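Side-chain contacts in succinate dehydrogenase subunit A (PDB 7D6V), which probably oxidises succinate to fumarate on its bound FAD and passes the electrons on to the iron-sulfur subunit of a membrane-bound respiratory complex: residues R97-E100 against L101-Y104; I538-R541 against N542-L545; G611-L615 against S616-K620. All coordinates share one frame; numbering follows the deposited sequence.

How the contacts relate
Each contact is made within one unbroken run of chain, between side chains a few residues apart, so none closes a long loop. The three follow one another along the sequence without nesting or crossing. Contact 1 comes first, at the end of helix 84-102 and just beyond it, in the FAD-binding domain and beside the iron-sulfur subunit. Contact 2 lies within helix 532-556, in the C-terminal region of the flavoprotein, across the chain's centre from contact 1; their centres are about 37 Å apart. Contact 3 starts the short helix 615-618 near the C terminus and faces helix 67-76. The side chains of V98 in contact 1 and D539 in contact 2 lie about 11 Å and 6 Å from the bound FAD.

Contact 1: R97-E100 against L101-Y104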
loop_
_atom_site.group_PDB
_atom_site.type_symbol
_atom_site.label_atom_id
_atom_site.label_comp_id
_atom_site.label_asym_id
_atom_site.label_seq_id
_atom_site.Cartn_x
_atom_site.Cartn_y
_atom_site.Cartn_z
ATOM N N ARG A 97 -21.836 5.731 7.512
ATOM C CA ARG A 97 -20.569 5.051 7.757
ATOM C C ARG A 97 -19.417 5.767 7.066
ATOM O O ARG A 97 -18.334 5.918 7.642
ATOM C CB ARG A 97 -20.662 3.597 7.300
ATOM C CG ARG A 97 -21.900 2.867 7.801
ATOM C CD ARG A 97 -21.758 2.413 9.248
ATOM N NE ARG A 97 -22.044 3.484 10.199
ATOM C CZ ARG A 97 -23.264 3.845 10.580
ATOM N NH1 ARG A 97 -24.326 3.221 10.095
ATOM N NH2 ARG A 97 -23.424 4.830 11.448
ATOM N N VAL A 98 -19.640 6.240 5.840
ATOM C CA VAL A 98 -18.605 6.987 5.135
ATOM C C VAL A 98 -18.313 8.298 5.853
ATOM O O VAL A 98 -17.155 8.710 5.975
ATOM C CB VAL A 98 -19.017 7.218 3.670
ATOM C CG1 VAL A 98 -17.917 7.946 2.922
ATOM C CG2 VAL A 98 -19.328 5.896 3.002
ATOM N N TRP A 99 -19.356 8.975 6.339
ATOM C CA TRP A 99 -19.143 10.228 7.057
ATOM C C TRP A 99 -18.368 10.008 8.348
ATOM O O TRP A 99 -17.491 10.805 8.693
ATOM C CB TRP A 99 -20.476 10.908 7.349
ATOM C CG TRP A 99 -20.991 11.685 6.202
ATOM C CD1 TRP A 99 -20.256 12.343 5.267
ATOM C CD2 TRP A 99 -22.361 11.890 5.856
ATOM N NE1 TRP A 99 -21.083 12.949 4.357
ATOM C CE2 TRP A 99 -22.383 12.684 4.696
ATOM C CE3 TRP A 99 -23.573 11.481 6.416
ATOM C CZ2 TRP A 99 -23.566 13.076 4.086
ATOM C CZ3 TRP A 99 -24.745 11.869 5.807
ATOM C CH2 TRP A 99 -24.734 12.660 4.654
ATOM N N GLU A 100 -18.681 8.942 9.083
ATOM C CA GLU A 100 -17.950 8.686 10.316
ATOM C C GLU A 100 -16.558 8.129 10.060
ATOM O O GLU A 100 -15.731 8.135 10.974
ATOM C CB GLU A 100 -18.737 7.744 11.230
ATOM C CG GLU A 100 -18.800 6.309 10.775
ATOM C CD GLU A 100 -19.837 5.510 11.537
ATOM O OE1 GLU A 100 -20.666 6.126 12.237
ATOM O OE2 GLU A 100 -19.819 4.266 11.439
ATOM N N LEU A 101 -16.281 7.651 8.844
ATOM C CA LEU A 101 -14.915 7.264 8.506
ATOM C C LEU A 101 -13.954 8.441 8.613
ATOM O O LEU A 101 -12.818 8.281 9.068
ATOM C CB LEU A 101 -14.853 6.676 7.097
ATOM C CG LEU A 101 -14.860 5.159 6.953
ATOM C CD1 LEU A 101 -14.786 4.788 5.488
ATOM C CD2 LEU A 101 -13.709 4.546 7.722
ATOM N N GLU A 102 -14.381 9.630 8.189
ATOM C CA GLU A 102 -13.479 10.773 8.211
ATOM C C GLU A 102 -13.439 11.476 9.560
ATOM O O GLU A 102 -12.581 12.341 9.760
ATOM C CB GLU A 102 -13.846 11.768 7.109
ATOM C CG GLU A 102 -15.214 12.382 7.219
ATOM C CD GLU A 102 -15.454 13.424 6.151
ATOM O OE1 GLU A 102 -14.477 13.814 5.483
ATOM O OE2 GLU A 102 -16.613 13.854 5.980
ATOM N N THR A 103 -14.335 11.132 10.488
ATOM C CA THR A 103 -14.122 11.508 11.879
ATOM C C THR A 103 -13.017 10.684 12.517
ATOM O O THR A 103 -12.516 11.057 13.582
ATOM C CB THR A 103 -15.409 11.355 12.685
ATOM O OG1 THR A 103 -15.755 9.970 12.782
ATOM C CG2 THR A 103 -16.533 12.108 12.023
ATOM N N TYR A 104 -12.635 9.573 11.894
ATOM C CA TYR A 104 -11.517 8.764 12.351
ATOM C C TYR A 104 -10.189 9.213 11.760
ATOM O O TYR A 104 -9.146 8.695 12.167
ATOM C CB TYR A 104 -11.739 7.289 11.998
ATOM C CG TYR A 104 -13.025 6.673 12.498
ATOM C CD1 TYR A 104 -13.542 5.539 11.892
ATOM C CD2 TYR A 104 -13.712 7.208 13.575
ATOM C CE1 TYR A 104 -14.707 4.962 12.334
ATOM C CE2 TYR A 104 -14.878 6.636 14.024
ATOM C CZ TYR A 104 -15.371 5.513 13.402
ATOM O OH TYR A 104 -16.536 4.937 13.846
#
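The amide of L101 bonds to the carbonyl of R97, N to O 2.9 Å, in the i to i+4 pattern of an alpha helix, and also reaches V98 O weakly. Beyond it the pattern tightens to i+3: E102 N bonds weakly to W99 O, and T103 N weakly to E100 O. E100 O has a second donor, the T103 hydroxyl, with OG1 2.6 Å from E100 O. OG1 sits between the backbone N and the carbonyl carbon of its own residue (chi1 67°), the placement that lets a threonine hydroxyl fold back on a carbonyl of the preceding turn.

The same E100 O lies over the centre of one face of the Y104 ring, 3.2 Å above its plane. Y104 and E100 run side by side, and the phenol OH of Y104 comes 4.1 Å from E100 CG. Here helix 84-102 of the FAD-binding domain ends and the chain leaves it in a turn. L101, a branched aliphatic side chain, suits its buried place, touching L433 of helix 427-448 and I140 of helix 136-159.

One turn earlier, R97 grips the E100 carboxylate side-on: R97 NE is 2.7 Å from E100 OE2 and R97 NH2 3.1 Å from E100 OE1. Both acceptors lie close to the guanidinium plane, whereas the nitrogens approach from above the carboxylate plane. R22 makes a salt bridge to OE2 as well, so two arginines share this carboxylate.

W99 and E102 point the same way, ring and carboxylate planes only 14° apart, with W99 CD1 4.0 Å from E102 OE2. W99 packs on G127 of the iron-sulfur subunit, while E102 and T103 meet Y129 of that chain.

Contact 2: I538-R541 against N542-L545; sequences IDMR and NMLL
The amide of N542 and the guanidinium of R541 cross with their planes 46° apart, so the two flat groups do not stack. The amide instead meets aliphatic and backbone atoms at its two ends: N542 OD1 lies 3.7 Å from R541 CG, and N542 ND2 lies 4.0 Å from I538 O, one turn back. The side chain leans this way because CG stands anti to the carbonyl carbon (chi1 -50°), which lays it back along the preceding turn. Asparagine is short enough to stay close to the helix while offering a polar end to R235, which donates a hydrogen bond to OD1. R541 is long enough to carry its charge clear of the backbone. Its NH2 reaches P590 O in a weak hydrogen bond, while its NH1 comes close to that of R235, a like charge.

Another flank is oily. The chain of M540 bends at both chi2 and chi3, and its SD lies 3.9 Å from M543 CE, while its own CE comes 4.1 Å from L544 CG. M543 CE also rests 4.0 Å from D539 CB. Both methionines touch H485 and L488 of helix 481-495, and their flexible thioethers can follow that surface; L544 turns to L515 of helix 502-518.

Beneath these side chains runs regular alpha-helical bonding within helix 532-556, in the flavoprotein C-terminal region: M543 N to D539 O, L544 N to M540 O at 2.9 Å, and L545 N to R541 O. L545 in turn packs on helix 230-236.

The side chain of D539 lies about 6 Å from the FAD, and its OD1 has D228 close by as a like charge and K39 as a weak, long ion pair. In this buried setting the polar residues answer to partners on other segments, while the methionine flank holds by apolar packing.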
loop_
_atom_site.group_PDB
_atom_site.type_symbol
_atom_site.label_atom_id
_atom_site.label_comp_id
_atom_site.label_asym_id
_atom_site.label_seq_id
_atom_site.Cartn_x
_atom_site.Cartn_y
_atom_site.Cartn_z
ATOM N N ILE A 538 -3.519 -27.514 6.171
ATOM C CA ILE A 538 -4.687 -27.204 6.989
ATOM C C ILE A 538 -5.757 -26.494 6.162
ATOM O O ILE A 538 -6.945 -26.812 6.262
ATOM C CB ILE A 538 -4.275 -26.376 8.219
ATOM C CG1 ILE A 538 -3.384 -27.205 9.140
ATOM C CG2 ILE A 538 -5.497 -25.896 8.978
ATOM C CD1 ILE A 538 -2.654 -26.378 10.168
ATOM N N ASP A 539 -5.354 -25.524 5.334
ATOM C CA ASP A 539 -6.308 -24.782 4.509
ATOM C C ASP A 539 -6.995 -25.654 3.464
ATOM O O ASP A 539 -8.098 -25.313 3.011
ATOM C CB ASP A 539 -5.607 -23.623 3.800
ATOM C CG ASP A 539 -5.111 -22.563 4.757
ATOM O OD1 ASP A 539 -5.826 -22.254 5.734
ATOM O OD2 ASP A 539 -4.009 -22.023 4.523
ATOM N N MET A 540 -6.356 -26.752 3.055
ATOM C CA MET A 540 -6.895 -27.558 1.969
ATOM C C MET A 540 -8.243 -28.176 2.321
ATOM O O MET A 540 -9.072 -28.383 1.432
ATOM C CB MET A 540 -5.896 -28.645 1.583
ATOM C CG MET A 540 -5.014 -28.288 0.395
ATOM S SD MET A 540 -5.950 -27.787 -1.058
ATOM C CE MET A 540 -6.477 -29.381 -1.673
ATOM N N ARG A 541 -8.494 -28.471 3.599
ATOM C CA ARG A 541 -9.775 -29.071 3.961
ATOM C C ARG A 541 -10.920 -28.074 3.802
ATOM O O ARG A 541 -11.992 -28.419 3.282
ATOM C CB ARG A 541 -9.706 -29.638 5.385
ATOM C CG ARG A 541 -9.727 -28.615 6.507
ATOM C CD ARG A 541 -9.459 -29.251 7.860
ATOM N NE ARG A 541 -10.610 -29.980 8.386
ATOM C CZ ARG A 541 -11.228 -29.680 9.524
ATOM N NH1 ARG A 541 -10.812 -28.661 10.259
ATOM N NH2 ARG A 541 -12.262 -30.401 9.928
ATOM N N ASN A 542 -10.698 -26.820 4.207
ATOM C CA ASN A 542 -11.686 -25.776 3.969
ATOM C C ASN A 542 -11.892 -25.555 2.481
ATOM O O ASN A 542 -13.029 -25.388 2.020
ATOM C CB ASN A 542 -11.250 -24.476 4.641
ATOM C CG ASN A 542 -10.851 -24.673 6.082
ATOM O OD1 ASN A 542 -11.486 -25.427 6.815
ATOM N ND2 ASN A 542 -9.791 -23.997 6.498
ATOM N N MET A 543 -10.801 -25.548 1.713
ATOM C CA MET A 543 -10.931 -25.349 0.273
ATOM C C MET A 543 -11.733 -26.473 -0.372
ATOM O O MET A 543 -12.576 -26.221 -1.239
ATOM C CB MET A 543 -9.551 -25.220 -0.369
ATOM C CG MET A 543 -9.037 -23.794 -0.401
ATOM S SD MET A 543 -7.523 -23.580 -1.346
ATOM C CE MET A 543 -6.294 -24.013 -0.122
ATOM N N LEU A 544 -11.499 -27.717 0.050
ATOM C CA LEU A 544 -12.240 -28.844 -0.507
ATOM C C LEU A 544 -13.721 -28.762 -0.163
ATOM O O LEU A 544 -14.579 -29.009 -1.022
ATOM C CB LEU A 544 -11.647 -30.160 -0.006
ATOM C CG LEU A 544 -10.296 -30.582 -0.588
ATOM C CD1 LEU A 544 -9.706 -31.734 0.207
ATOM C CD2 LEU A 544 -10.431 -30.954 -2.050
ATOM N N LEU A 545 -14.043 -28.412 1.085
ATOM C CA LEU A 545 -15.446 -28.291 1.477
ATOM C C LEU A 545 -16.152 -27.202 0.672
ATOM O O LEU A 545 -17.263 -27.403 0.159
ATOM C CB LEU A 545 -15.536 -28.011 2.976
ATOM C CG LEU A 545 -16.908 -28.127 3.635
ATOM C CD1 LEU A 545 -17.444 -29.523 3.463
ATOM C CD2 LEU A 545 -16.825 -27.765 5.103
#

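Contact 3: G611-L615 against S616-K620; sequences GCFEL and SELEK
E617 reaches back to F613 because its CG lies anti to the backbone N (chi1 171°) and the rest of the chain is extended, which carries E617 OE1 to the ring edge, 3.8 Å from F613 CD1. There, near the ring plane, the oxygen faces the electropositive ring hydrogens; ring and carboxylate planes are 81° apart. F613, at the centre of an inverse gamma turn, also sets its CB 3.9 Å from L618 CD1, and its ring meets F80 edge-to-face; an aromatic suits this buried corner beside helix 67-76.

E614 occupies the N-cap of helix 615-618. Its carbonyl takes the amide of L618, N to O 3.1 Å, and L615 O takes the N of E619 at 2.9 Å.

Two carboxylates come near each other at the start of the helix, with OE1 of E614 4.2 Å from OE1 of E617. The N-terminal end of the helix would probably favour negative charge here. The salt bridge from E617 OE2 to R76 would also offset the repulsion, and it ties the new helix to helix 67-76.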
loop_
_atom_site.group_PDB
_atom_site.type_symbol
_atom_site.label_atom_id
_atom_site.label_comp_id
_atom_site.label_asym_id
_atom_site.label_seq_id
_atom_site.Cartn_x
_atom_site.Cartn_y
_atom_site.Cartn_z
ATOM N N GLY A 611 -42.465 2.171 -7.993
ATOM C CA GLY A 611 -43.135 2.873 -9.072
ATOM C C GLY A 611 -42.109 3.300 -10.097
ATOM O O GLY A 611 -42.384 3.328 -11.299
ATOM N N CYS A 612 -40.916 3.659 -9.614
ATOM C CA CYS A 612 -39.731 3.576 -10.455
ATOM C C CYS A 612 -39.346 2.120 -10.671
ATOM O O CYS A 612 -38.739 1.779 -11.693
ATOM C CB CYS A 612 -38.578 4.358 -9.828
ATOM S SG CYS A 612 -37.146 4.573 -10.906
ATOM N N PHE A 613 -39.676 1.256 -9.708
ATOM C CA PHE A 613 -39.908 -0.147 -10.006
ATOM C C PHE A 613 -41.261 -0.238 -10.687
ATOM O O PHE A 613 -42.284 -0.385 -10.015
ATOM C CB PHE A 613 -39.891 -1.018 -8.748
ATOM C CG PHE A 613 -38.517 -1.358 -8.249
ATOM C CD1 PHE A 613 -37.407 -1.174 -9.047
ATOM C CD2 PHE A 613 -38.342 -1.872 -6.976
ATOM C CE1 PHE A 613 -36.149 -1.490 -8.582
ATOM C CE2 PHE A 613 -37.090 -2.186 -6.507
ATOM C CZ PHE A 613 -35.992 -1.996 -7.309
ATOM N N GLU A 614 -41.286 -0.118 -12.009
ATOM C CA GLU A 614 -42.529 -0.245 -12.744
ATOM C C GLU A 614 -42.918 -1.711 -12.873
ATOM O O GLU A 614 -42.117 -2.616 -12.633
ATOM C CB GLU A 614 -42.399 0.380 -14.132
ATOM C CG GLU A 614 -42.374 1.889 -14.136
ATOM C CD GLU A 614 -40.969 2.434 -14.060
ATOM O OE1 GLU A 614 -40.021 1.652 -14.277
ATOM O OE2 GLU A 614 -40.813 3.641 -13.779
ATOM N N LEU A 615 -44.175 -1.941 -13.254
ATOM C CA LEU A 615 -44.584 -3.293 -13.612
ATOM C C LEU A 615 -43.819 -3.791 -14.828
ATOM O O LEU A 615 -43.532 -4.986 -14.940
ATOM C CB LEU A 615 -46.087 -3.352 -13.873
ATOM C CG LEU A 615 -47.009 -3.242 -12.668
ATOM C CD1 LEU A 615 -48.452 -3.195 -13.126
ATOM C CD2 LEU A 615 -46.777 -4.420 -11.745
ATOM N N SER A 616 -43.480 -2.889 -15.750
ATOM C CA SER A 616 -42.759 -3.294 -16.951
ATOM C C SER A 616 -41.401 -3.889 -16.605
ATOM O O SER A 616 -40.986 -4.891 -17.197
ATOM C CB SER A 616 -42.600 -2.102 -17.894
ATOM O OG SER A 616 -41.914 -1.035 -17.260
ATOM N N GLU A 617 -40.693 -3.286 -15.651
ATOM C CA GLU A 617 -39.383 -3.804 -15.274
ATOM C C GLU A 617 -39.502 -5.044 -14.399
ATOM O O GLU A 617 -38.708 -5.981 -14.529
ATOM C CB GLU A 617 -38.582 -2.720 -14.560
ATOM C CG GLU A 617 -37.293 -3.214 -13.951
ATOM C CD GLU A 617 -36.582 -2.143 -13.162
ATOM O OE1 GLU A 617 -37.230 -1.142 -12.794
ATOM O OE2 GLU A 617 -35.374 -2.297 -12.916
ATOM N N LEU A 618 -40.485 -5.071 -13.498
ATOM C CA LEU A 618 -40.621 -6.196 -12.585
ATOM C C LEU A 618 -41.200 -7.430 -13.261
ATOM O O LEU A 618 -41.056 -8.535 -12.730
ATOM C CB LEU A 618 -41.489 -5.801 -11.394
ATOM C CG LEU A 618 -40.897 -4.755 -10.448
ATOM C CD1 LEU A 618 -41.940 -4.286 -9.450
ATOM C CD2 LEU A 618 -39.678 -5.307 -9.736
ATOM N N GLU A 619 -41.852 -7.270 -14.412
ATOM C CA GLU A 619 -42.416 -8.406 -15.125
ATOM C C GLU A 619 -41.360 -9.212 -15.861
ATOM O O GLU A 619 -41.673 -10.285 -16.384
ATOM C CB GLU A 619 -43.487 -7.925 -16.100
ATOM C CG GLU A 619 -44.858 -7.786 -15.471
ATOM C CD GLU A 619 -45.941 -7.507 -16.484
ATOM O OE1 GLU A 619 -45.617 -7.008 -17.580
ATOM O OE2 GLU A 619 -47.119 -7.790 -16.185
ATOM N N LYS A 620 -40.127 -8.722 -15.916
ATOM C CA LYS A 620 -39.023 -9.459 -16.501
ATOM C C LYS A 620 -38.293 -10.332 -15.490
ATOM O O LYS A 620 -37.409 -11.100 -15.885
ATOM C CB LYS A 620 -38.032 -8.485 -17.142
ATOM C CG LYS A 620 -38.692 -7.380 -17.941
ATOM C CD LYS A 620 -37.664 -6.515 -18.643
ATOM C CE LYS A 620 -36.731 -5.863 -17.643
ATOM N NZ LYS A 620 -36.066 -4.659 -18.209
#